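Local structure of tylactone synthase starter module and modules 1 & 2 (Streptomyces fradiae, 2Z5L) at residues R293-P298 with V314-C319. The protein probably reduces, through its ketoreductase domain, the beta-keto group of the growing polyketide chain and sets the stereochemistry of the resulting alcohol in tylosin biosynthesis. Residues are numbered along the deposited sequence; the frame is centred on the assembly and turned at random.
Sequences RGPEAP and VVHAAC
Arg293 meets Ala318 through its backbone, its carbonyl carbon C lying 4.0 Å from Ala318 CB, where the loop after strand 286-291 of this Rossmann-fold ketoreductase turns back over the neighbouring edge strand 313-318 on its way to helix 300-308. CB of Arg293 points away from that strand, and the guanidinium group forms a salt bridge within the loop, NH1 to Glu296 OE1 at 3.2 Å; the carboxylate oxygen is approached on its anti side. The closest approach between CA atoms is at Gly294, 3.7 Å from CA of Ala318, with a positive phi (73°) that suits a residue lacking a side chain. The peptide between Gly294 and Pro295 then lies across one face of the His316 imidazole: Pro295 N sits over the ring centre, 3.5 Å above the plane, and Gly294 C lies nearer the rim. Gly294 O comes 2.9 Å from His316 CE1, from above the ring plane rather than along the C-H direction. With chi1 at -168°, CG of His316 lies opposite the backbone N, and the ring reaches across to this peptide. Its NE2 hydrogen-bonds to Ser291 OG, at the end of the adjoining strand, fixing the ring's polar end, while Met268 and Ala300 also touch the side chain. Pro295 adds the outer part of the packing: its CD comes 3.6 Å from His316 O, alongside the strand backbone, and its CA rests against His316 ND1, 3.5 Å away. Residues 295-296 form a short 3-10 turn, closed by Ala297 N bonding back to Gly294 O. His316 and Ala318 thus pack the loop against strand 313-318. Ala297 completes the contact, its methyl CB pointing toward the strand and approaching His316 CE1 obliquely at 4.3 Å.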
ATOM      1  N   ARG A 293      11.739  22.701   4.330  1.00 46.47           N
ATOM      2  CA  ARG A 293      12.477  23.942   4.561  1.00 46.07           C
ATOM      3  C   ARG A 293      11.547  25.097   4.907  1.00 45.42           C
ATOM      4  O   ARG A 293      11.998  26.145   5.360  1.00 44.53           O
ATOM      5  CB  ARG A 293      13.283  24.332   3.309  1.00 48.50           C
ATOM      6  CG  ARG A 293      14.327  23.322   2.860  1.00 48.49           C
ATOM      7  CD  ARG A 293      15.701  23.587   3.456  1.00 50.76           C
ATOM      8  NE  ARG A 293      16.262  24.891   3.087  1.00 53.91           N
ATOM      9  CZ  ARG A 293      16.378  25.922   3.922  1.00 53.67           C
ATOM     10  NH1 ARG A 293      15.969  25.811   5.175  1.00 54.40           N
ATOM     11  NH2 ARG A 293      16.925  27.060   3.510  1.00 53.55           N
ATOM     12  N   GLY A 294      10.251  24.918   4.677  1.00 43.75           N
ATOM     13  CA  GLY A 294       9.316  25.986   4.976  1.00 43.69           C
ATOM     14  C   GLY A 294       9.434  27.119   3.976  1.00 44.23           C
ATOM     15  O   GLY A 294       9.867  26.888   2.842  1.00 45.61           O
ATOM     16  N   PRO A 295       9.070  28.358   4.360  1.00 42.16           N
ATOM     17  CA  PRO A 295       9.139  29.526   3.474  1.00 40.95           C
ATOM     18  C   PRO A 295      10.533  29.858   2.950  1.00 40.10           C
ATOM     19  O   PRO A 295      10.687  30.735   2.102  1.00 42.80           O
ATOM     20  CB  PRO A 295       8.575  30.647   4.337  1.00 39.82           C
ATOM     21  CG  PRO A 295       9.039  30.248   5.699  1.00 40.83           C
ATOM     22  CD  PRO A 295       8.717  28.771   5.727  1.00 40.87           C
ATOM     23  N   GLU A 296      11.553  29.186   3.462  1.00 39.19           N
ATOM     24  CA  GLU A 296      12.901  29.437   2.978  1.00 38.83           C
ATOM     25  C   GLU A 296      13.171  28.527   1.774  1.00 35.85           C
ATOM     26  O   GLU A 296      14.237  28.588   1.172  1.00 38.37           O
ATOM     27  CB  GLU A 296      13.943  29.157   4.066  1.00 42.70           C
ATOM     28  CG  GLU A 296      13.829  30.016   5.329  1.00 46.84           C
ATOM     29  CD  GLU A 296      15.033  29.848   6.244  1.00 50.23           C
ATOM     30  OE1 GLU A 296      15.439  28.681   6.487  1.00 51.62           O
ATOM     31  OE2 GLU A 296      15.567  30.875   6.728  1.00 52.45           O
ATOM     32  N   ALA A 297      12.193  27.691   1.424  1.00 30.95           N
ATOM     33  CA  ALA A 297      12.318  26.768   0.302  1.00 27.87           C
ATOM     34  C   ALA A 297      12.468  27.500  -1.036  1.00 25.44           C
ATOM     35  O   ALA A 297      12.029  28.632  -1.199  1.00 25.48           O
ATOM     36  CB  ALA A 297      11.118  25.834   0.258  1.00 26.98           C
ATOM     37  N   PRO A 298      13.078  26.836  -2.030  1.00 26.18           N
ATOM     38  CA  PRO A 298      13.267  27.483  -3.340  1.00 22.68           C
ATOM     39  C   PRO A 298      12.015  27.936  -4.104  1.00 22.62           C
ATOM     40  O   PRO A 298      11.152  27.134  -4.474  1.00 25.35           O
ATOM     41  CB  PRO A 298      14.145  26.477  -4.109  1.00 26.84           C
ATOM     42  CG  PRO A 298      13.828  25.157  -3.492  1.00 26.38           C
ATOM     43  CD  PRO A 298      13.646  25.472  -1.997  1.00 24.62           C
ATOM     44  N   VAL A 314      -2.395  32.950   1.570  1.00 24.20           N
ATOM     45  CA  VAL A 314      -1.382  31.898   1.661  1.00 24.16           C
ATOM     46  C   VAL A 314      -0.369  31.942   2.769  1.00 23.37           C
ATOM     47  O   VAL A 314       0.359  32.919   2.938  1.00 23.99           O
ATOM     48  CB  VAL A 314      -0.551  31.828   0.366  1.00 23.66           C
ATOM     49  CG1 VAL A 314       0.510  30.737   0.471  1.00 21.53           C
ATOM     50  CG2 VAL A 314      -1.464  31.621  -0.812  1.00 21.36           C
ATOM     51  N   VAL A 315      -0.271  30.832   3.480  1.00 24.24           N
ATOM     52  CA  VAL A 315       0.679  30.729   4.572  1.00 26.06           C
ATOM     53  C   VAL A 315       1.595  29.506   4.372  1.00 25.81           C
ATOM     54  O   VAL A 315       1.133  28.435   3.990  1.00 21.78           O
ATOM     55  CB  VAL A 315      -0.103  30.633   5.916  1.00 27.64           C
ATOM     56  CG1 VAL A 315       0.088  29.280   6.566  1.00 26.39           C
ATOM     57  CG2 VAL A 315       0.310  31.772   6.836  1.00 31.09           C
ATOM     58  N   HIS A 316       2.884  29.662   4.655  1.00 27.64           N
ATOM     59  CA  HIS A 316       3.835  28.572   4.489  1.00 32.43           C
ATOM     60  C   HIS A 316       4.626  28.269   5.775  1.00 34.53           C
ATOM     61  O   HIS A 316       5.212  29.169   6.389  1.00 36.92           O
ATOM     62  CB  HIS A 316       4.793  28.923   3.342  1.00 35.34           C
ATOM     63  CG  HIS A 316       5.638  27.778   2.888  1.00 40.64           C
ATOM     64  ND1 HIS A 316       6.558  27.887   1.863  1.00 43.30           N
ATOM     65  CD2 HIS A 316       5.721  26.501   3.329  1.00 41.55           C
ATOM     66  CE1 HIS A 316       7.169  26.728   1.701  1.00 44.27           C
ATOM     67  NE2 HIS A 316       6.679  25.868   2.579  1.00 43.27           N
ATOM     68  N   ALA A 317       4.651  27.000   6.174  1.00 35.23           N
ATOM     69  CA  ALA A 317       5.373  26.600   7.378  1.00 35.91           C
ATOM     70  C   ALA A 317       6.232  25.349   7.197  1.00 37.16           C
ATOM     71  O   ALA A 317       5.926  24.479   6.378  1.00 37.76           O
ATOM     72  CB  ALA A 317       4.387  26.375   8.521  1.00 37.72           C
ATOM     73  N   ALA A 318       7.298  25.256   7.985  1.00 38.20           N
ATOM     74  CA  ALA A 318       8.200  24.109   7.935  1.00 41.15           C
ATOM     75  C   ALA A 318       7.676  22.999   8.839  1.00 43.87           C
ATOM     76  O   ALA A 318       6.907  23.252   9.771  1.00 43.31           O
ATOM     77  CB  ALA A 318       9.598  24.529   8.377  1.00 41.52           C
ATOM     78  N   CYS A 319       8.095  21.767   8.565  1.00 45.99           N
ATOM     79  CA  CYS A 319       7.661  20.629   9.357  1.00 50.37           C
ATOM     80  C   CYS A 319       8.278  19.326   8.854  1.00 52.59           C
ATOM     81  O   CYS A 319       8.631  19.205   7.683  1.00 53.73           O
ATOM     82  CB  CYS A 319       6.136  20.506   9.308  1.00 51.57           C
ATOM     83  SG  CYS A 319       5.495  19.005  10.110  1.00 57.26           S
TER